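Local coordinates for protein N-acetylcysteine deacetylase (Bacillus subtilis, PDB 1YSJ) that probably deacetylates N-acetylcysteine to cysteine and acetate with two divalent metal ions, allowing the bacterium to use S-(2-succino)cysteine as a sulfur source, at residues 181-187 with 362-368; 126-130 with 384-389. The protein carries 1 engineered substitution. One frame throughout, in Å; residues are numbered along the deposited sequence.

Interaction 1: residues 181-187 with 362-368; sequences MHNKPDL and FVWMGTN. With NI (nickel (II) ion), chain C.
Lys184 lays its aliphatic chain across one face of the Trp364 indole. With CG anti to the backbone N (chi1 -156°) and a bend at chi2, the chain passes obliquely over the ring, and CE comes to 3.6 Å from the centroid of the Trp364 five-membered ring, a CH-pi contact. Beyond CE the chain lifts off the face, and Lys184 NZ reaches Asp186 OD2, forming a 3.1 Å salt bridge on the syn side of the carboxylate, while Trp364 NE1 turns to the carbonyl of Glu343. Leu187 meets the tryptophan at about a right angle, its CD1 lying 3.8 Å from Trp364 CB. At the ring's far edge, nearly in its plane, sits CB of His182.

These side chains stand on neighbouring parallel strands, 175-184 and 360-366, of the mixed sheet in the catalytic domain of this M20 peptidase. Three backbone bonds join the strands: His182 N to Val363 O, Met365 N to His182 O and Lys184 N to Met365 O. Beyond them, the type I turn from Lys184 to Leu187 brings Leu187 O to Asn368 N at 2.8 Å.

His182 is the metal ligand here. Its NE2 binds nickel at 2.2 Å, alongside Cys122 and His124, and ND1 donates an almost straight bond (178°) to Asn183 O, in the ring plane and on a carbonyl lone pair; gripped at both nitrogens, the imidazole is fixed in rotation. Phe362 CZ packs 3.6 Å from His182 CB. On the opposite side of the sheet the selenium of Met181 rests 3.9 Å from Met365 CB, and Asn183 CB touches Thr367 CG2; Asn183 ND2 is hydrogen-bonded to the carbonyl oxygen of Cys122, itself a nickel ligand.

Interaction 2: residues 126-130 with 384-389; sequences FHTAS and ALTVAS
Phe126 points the edge of its ring at the first turn of helix 384-402. CE1 lies 3.6 Å from the backbone carbon of Ala384, which sits near the ring plane together with Leu385 N, and both CE1 and CZ reach Ala384 CB. The ring gets there because CG is anti to the backbone N (chi1 164°), which swings the ring across to helix 384-402.

Leu385 answers from the other helix. The two side chains run antiparallel alongside each other, and Leu385 CD2 packs 3.6 Å from Phe126 CD1 while also touching Ala129 CB. The same methyl lies 3.4 Å from Ser130 OG.

That hydroxyl is placed one turn beyond Phe126. It donates to Phe126 O at 3.0 Å, approaching from the opposite face of the carbonyl plane to Ser130 N, so this oxygen accepts two bonds. The bond holds OG over one face of the Phe126 ring, nearer the ring's border than its centre, where Ala388 CB packs against it. Further along, Ser130 O approaches Ser389 CB at 3.3 Å, and the two serines bring the backbones to 4.7 Å between CA atoms. Were an alanine to stand at Phe126, a gap is likely to open beside Ala384 and Leu385, leaving Leu385 CD2 without the ring it packs on.

The backbones come nearest where the small residues Ser130, Ala388 and Ser389 meet; the short helical axes cross at -57° and 9.2 Å apart, a mainly apolar helix-helix packing in the alpha/beta catalytic domain of the M20 family.

How the interactions relate
The centres of the two contacts are about 11 Å apart, in the same part of the catalytic domain. Along the chain the order is 126-130, 181-187, 362-368, 384-389, so interaction 1 falls between the two halves of interaction 2, and strand 360-366 leads on to helix 384-402. Both helices of interaction 2 pack against the sheet face that carries Met181 and Met365: Met365 SE lies 3.7 Å from Val387 CG1. A probable hydrogen bond from Asn183 N to His127 NE2, 2.9 Å, ties strand to helix. Helix 124-139 begins at the metal ligand His124, so sheet and helix together bring ligands to the nickel site.

Interaction 1: residues 181-187 with 362-368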
loop_
_atom_site.group_PDB
_atom_site.type_symbol
_atom_site.label_atom_id
_atom_site.label_comp_id
_atom_site.label_asym_id
_atom_site.label_seq_id
_atom_site.Cartn_x
_atom_site.Cartn_y
_atom_site.Cartn_z
HETATM N N MSE A 181 16.299 -29.073 20.470
HETATM C CA MSE A 181 14.905 -29.351 20.712
HETATM C C MSE A 181 14.088 -28.089 20.534
HETATM O O MSE A 181 14.613 -26.974 20.596
HETATM C CB MSE A 181 14.703 -29.895 22.130
HETATM C CG MSE A 181 14.211 -28.860 23.136
HETATM SE SE MSE A 181 14.250 -29.476 24.967
HETATM C CE MSE A 181 15.980 -28.842 25.425
ATOM N N HIS A 182 12.796 -28.280 20.302
ATOM C CA HIS A 182 11.841 -27.239 20.597
ATOM C C HIS A 182 10.673 -27.841 21.359
ATOM O O HIS A 182 10.178 -28.914 21.006
ATOM C CB HIS A 182 11.359 -26.524 19.341
ATOM C CG HIS A 182 10.928 -25.116 19.600
ATOM N ND1 HIS A 182 9.769 -24.806 20.279
ATOM C CD2 HIS A 182 11.519 -23.935 19.302
ATOM C CE1 HIS A 182 9.659 -23.493 20.380
ATOM N NE2 HIS A 182 10.708 -22.941 19.795
ATOM N N ASN A 183 10.254 -27.149 22.415
ATOM C CA ASN A 183 9.068 -27.541 23.162
ATOM C C ASN A 183 7.872 -27.606 22.221
ATOM O O ASN A 183 7.758 -26.803 21.293
ATOM C CB ASN A 183 8.810 -26.572 24.324
ATOM C CG ASN A 183 8.331 -25.209 23.857
ATOM O OD1 ASN A 183 7.140 -24.998 23.628
ATOM N ND2 ASN A 183 9.259 -24.279 23.709
ATOM N N LYS A 184 7.002 -28.579 22.450
ATOM C CA LYS A 184 5.818 -28.761 21.631
ATOM C C LYS A 184 4.611 -28.878 22.558
ATOM O O LYS A 184 4.372 -29.943 23.131
ATOM C CB LYS A 184 5.969 -29.996 20.740
ATOM C CG LYS A 184 5.117 -29.987 19.467
ATOM C CD LYS A 184 5.675 -29.010 18.432
ATOM C CE LYS A 184 5.058 -29.215 17.057
ATOM N NZ LYS A 184 3.676 -28.699 16.975
ATOM N N PRO A 185 3.861 -27.772 22.724
ATOM C CA PRO A 185 2.744 -27.694 23.679
ATOM C C PRO A 185 1.641 -28.731 23.471
ATOM O O PRO A 185 0.969 -29.105 24.436
ATOM C CB PRO A 185 2.193 -26.272 23.476
ATOM C CG PRO A 185 2.763 -25.801 22.172
ATOM C CD PRO A 185 4.066 -26.495 22.012
ATOM N N ASP A 186 1.467 -29.193 22.234
ATOM C CA ASP A 186 0.399 -30.141 21.894
ATOM C C ASP A 186 0.757 -31.601 22.191
ATOM O O ASP A 186 -0.098 -32.484 22.101
ATOM C CB ASP A 186 -0.026 -29.983 20.428
ATOM C CG ASP A 186 1.151 -30.002 19.471
ATOM O OD1 ASP A 186 1.269 -30.970 18.691
ATOM O OD2 ASP A 186 1.964 -29.047 19.502
ATOM N N LEU A 187 2.018 -31.848 22.539
ATOM C CA LEU A 187 2.476 -33.190 22.904
ATOM C C LEU A 187 2.545 -33.351 24.424
ATOM O O LEU A 187 2.774 -32.376 25.136
ATOM C CB LEU A 187 3.838 -33.491 22.263
ATOM C CG LEU A 187 3.901 -33.685 20.746
ATOM C CD1 LEU A 187 5.337 -33.895 20.308
ATOM C CD2 LEU A 187 3.021 -34.850 20.282
ATOM N N PHE A 362 16.934 -32.499 15.213
ATOM C CA PHE A 362 16.118 -31.584 15.995
ATOM C C PHE A 362 14.810 -32.277 16.361
ATOM O O PHE A 362 14.108 -32.789 15.487
ATOM C CB PHE A 362 15.846 -30.330 15.160
ATOM C CG PHE A 362 15.320 -29.159 15.947
ATOM C CD1 PHE A 362 16.181 -28.366 16.703
ATOM C CD2 PHE A 362 13.971 -28.823 15.896
ATOM C CE1 PHE A 362 15.699 -27.265 17.416
ATOM C CE2 PHE A 362 13.475 -27.725 16.603
ATOM C CZ PHE A 362 14.340 -26.946 17.360
ATOM N N VAL A 363 14.480 -32.294 17.648
ATOM C CA VAL A 363 13.283 -33.008 18.114
ATOM C C VAL A 363 12.237 -32.106 18.777
ATOM O O VAL A 363 12.562 -31.028 19.287
ATOM C CB VAL A 363 13.638 -34.170 19.083
ATOM C CG1 VAL A 363 14.472 -35.223 18.378
ATOM C CG2 VAL A 363 14.350 -33.655 20.338
ATOM N N TRP A 364 10.981 -32.561 18.761
ATOM C CA TRP A 364 9.928 -31.940 19.560
ATOM C C TRP A 364 10.000 -32.470 20.987
ATOM O O TRP A 364 10.089 -33.680 21.199
ATOM C CB TRP A 364 8.531 -32.238 19.004
ATOM C CG TRP A 364 8.205 -31.731 17.611
ATOM C CD1 TRP A 364 7.455 -32.381 16.667
ATOM C CD2 TRP A 364 8.581 -30.472 17.019
ATOM N NE1 TRP A 364 7.348 -31.617 15.530
ATOM C CE2 TRP A 364 8.030 -30.444 15.714
ATOM C CE3 TRP A 364 9.329 -29.373 17.458
ATOM C CZ2 TRP A 364 8.201 -29.357 14.848
ATOM C CZ3 TRP A 364 9.505 -28.294 16.593
ATOM C CH2 TRP A 364 8.942 -28.297 15.302
HETATM N N MSE A 365 9.959 -31.566 21.961
HETATM C CA MSE A 365 9.857 -31.956 23.361
HETATM C C MSE A 365 8.434 -31.689 23.856
HETATM O O MSE A 365 8.017 -30.534 23.967
HETATM C CB MSE A 365 10.882 -31.187 24.201
HETATM C CG MSE A 365 11.025 -31.657 25.658
HETATM SE SE MSE A 365 11.519 -33.549 25.877
HETATM C CE MSE A 365 13.181 -33.609 24.780
ATOM N N GLY A 366 7.690 -32.756 24.139
ATOM C CA GLY A 366 6.336 -32.631 24.675
ATOM C C GLY A 366 6.330 -31.856 25.980
ATOM O O GLY A 366 7.120 -32.147 26.878
ATOM N N THR A 367 5.458 -30.856 26.080
ATOM C CA THR A 367 5.392 -30.024 27.287
ATOM C C THR A 367 3.978 -29.805 27.815
ATOM O O THR A 367 3.789 -29.051 28.764
ATOM C CB THR A 367 6.073 -28.641 27.096
ATOM O OG1 THR A 367 5.575 -28.015 25.907
ATOM C CG2 THR A 367 7.595 -28.780 27.014
ATOM N N ASN A 368 2.993 -30.461 27.202
ATOM C CA ASN A 368 1.604 -30.380 27.651
ATOM C C ASN A 368 1.181 -28.934 27.953
ATOM O O ASN A 368 0.824 -28.598 29.087
ATOM C CB ASN A 368 1.387 -31.310 28.860
ATOM C CG ASN A 368 -0.037 -31.262 29.410
ATOM O OD1 ASN A 368 -0.234 -31.163 30.623
ATOM N ND2 ASN A 368 -1.030 -31.331 28.523
HETATM NI NI NI C . 11.357 -20.844 19.880
HETATM O O HOH W 1 5.025 -25.572 25.847
HETATM O O HOH W 2 -1.365 -30.566 25.579
HETATM O O HOH W 3 11.188 -20.107 18.156
HETATM O O HOH W 4 13.332 -21.533 18.987
#

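Interaction 2: residues 126-130 with 384-389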
loop_
_atom_site.group_PDB
_atom_site.type_symbol
_atom_site.label_atom_id
_atom_site.label_comp_id
_atom_site.label_asym_id
_atom_site.label_seq_id
_atom_site.Cartn_x
_atom_site.Cartn_y
_atom_site.Cartn_z
ATOM N N PHE A 126 12.759 -22.621 29.254
ATOM C CA PHE A 126 12.715 -24.082 29.371
ATOM C C PHE A 126 13.852 -24.796 28.631
ATOM O O PHE A 126 14.503 -25.667 29.210
ATOM C CB PHE A 126 11.350 -24.625 28.927
ATOM C CG PHE A 126 11.336 -26.109 28.658
ATOM C CD1 PHE A 126 11.330 -27.023 29.707
ATOM C CD2 PHE A 126 11.316 -26.591 27.350
ATOM C CE1 PHE A 126 11.318 -28.393 29.461
ATOM C CE2 PHE A 126 11.303 -27.961 27.090
ATOM C CZ PHE A 126 11.304 -28.865 28.149
ATOM N N HIS A 127 14.085 -24.441 27.366
ATOM C CA HIS A 127 15.169 -25.052 26.587
ATOM C C HIS A 127 16.510 -24.875 27.285
ATOM O O HIS A 127 17.275 -25.835 27.414
ATOM C CB HIS A 127 15.263 -24.476 25.168
ATOM C CG HIS A 127 14.018 -24.643 24.357
ATOM N ND1 HIS A 127 13.686 -23.791 23.326
ATOM C CD2 HIS A 127 13.016 -25.551 24.433
ATOM C CE1 HIS A 127 12.537 -24.173 22.796
ATOM N NE2 HIS A 127 12.108 -25.234 23.454
ATOM N N THR A 128 16.770 -23.644 27.734
ATOM C CA THR A 128 18.012 -23.286 28.415
ATOM C C THR A 128 18.219 -24.082 29.704
ATOM O O THR A 128 19.253 -24.733 29.866
ATOM C CB THR A 128 18.081 -21.756 28.688
ATOM O OG1 THR A 128 18.131 -21.057 27.435
ATOM C CG2 THR A 128 19.307 -21.389 29.525
ATOM N N ALA A 129 17.235 -24.040 30.600
ATOM C CA ALA A 129 17.314 -24.770 31.871
ATOM C C ALA A 129 17.497 -26.282 31.680
ATOM O O ALA A 129 18.287 -26.898 32.393
ATOM C CB ALA A 129 16.099 -24.480 32.736
ATOM N N SER A 130 16.786 -26.855 30.706
ATOM C CA SER A 130 16.909 -28.276 30.350
ATOM C C SER A 130 18.323 -28.659 29.948
ATOM O O SER A 130 18.867 -29.639 30.456
ATOM C CB SER A 130 15.956 -28.641 29.208
ATOM O OG SER A 130 14.606 -28.626 29.633
ATOM N N ALA A 384 8.554 -31.648 32.202
ATOM C CA ALA A 384 9.341 -31.886 30.988
ATOM C C ALA A 384 10.826 -31.541 31.156
ATOM O O ALA A 384 11.656 -31.955 30.343
ATOM C CB ALA A 384 8.748 -31.125 29.812
ATOM N N LEU A 385 11.147 -30.785 32.206
ATOM C CA LEU A 385 12.526 -30.416 32.522
ATOM C C LEU A 385 13.377 -31.628 32.879
ATOM O O LEU A 385 14.547 -31.700 32.510
ATOM C CB LEU A 385 12.566 -29.392 33.655
ATOM C CG LEU A 385 12.277 -27.935 33.288
ATOM C CD1 LEU A 385 11.899 -27.135 34.539
ATOM C CD2 LEU A 385 13.470 -27.303 32.571
ATOM N N THR A 386 12.781 -32.572 33.598
ATOM C CA THR A 386 13.418 -33.858 33.863
ATOM C C THR A 386 13.578 -34.626 32.547
ATOM O O THR A 386 14.682 -35.052 32.200
ATOM C CB THR A 386 12.606 -34.677 34.892
ATOM O OG1 THR A 386 12.480 -33.917 36.099
ATOM C CG2 THR A 386 13.281 -36.011 35.206
ATOM N N VAL A 387 12.475 -34.764 31.812
ATOM C CA VAL A 387 12.458 -35.486 30.538
ATOM C C VAL A 387 13.573 -35.019 29.608
ATOM O O VAL A 387 14.389 -35.825 29.158
ATOM C CB VAL A 387 11.088 -35.356 29.807
ATOM C CG1 VAL A 387 11.089 -36.165 28.512
ATOM C CG2 VAL A 387 9.935 -35.809 30.716
ATOM N N ALA A 388 13.606 -33.716 29.344
ATOM C CA ALA A 388 14.498 -33.140 28.349
ATOM C C ALA A 388 15.970 -33.194 28.753
ATOM O O ALA A 388 16.836 -33.474 27.920
ATOM C CB ALA A 388 14.077 -31.707 28.031
ATOM N N SER A 389 16.255 -32.916 30.023
ATOM C CA SER A 389 17.638 -32.930 30.507
ATOM C C SER A 389 18.220 -34.338 30.422
ATOM O O SER A 389 19.347 -34.523 29.947
ATOM C CB SER A 389 17.746 -32.360 31.927
ATOM O OG SER A 389 16.846 -32.998 32.811
#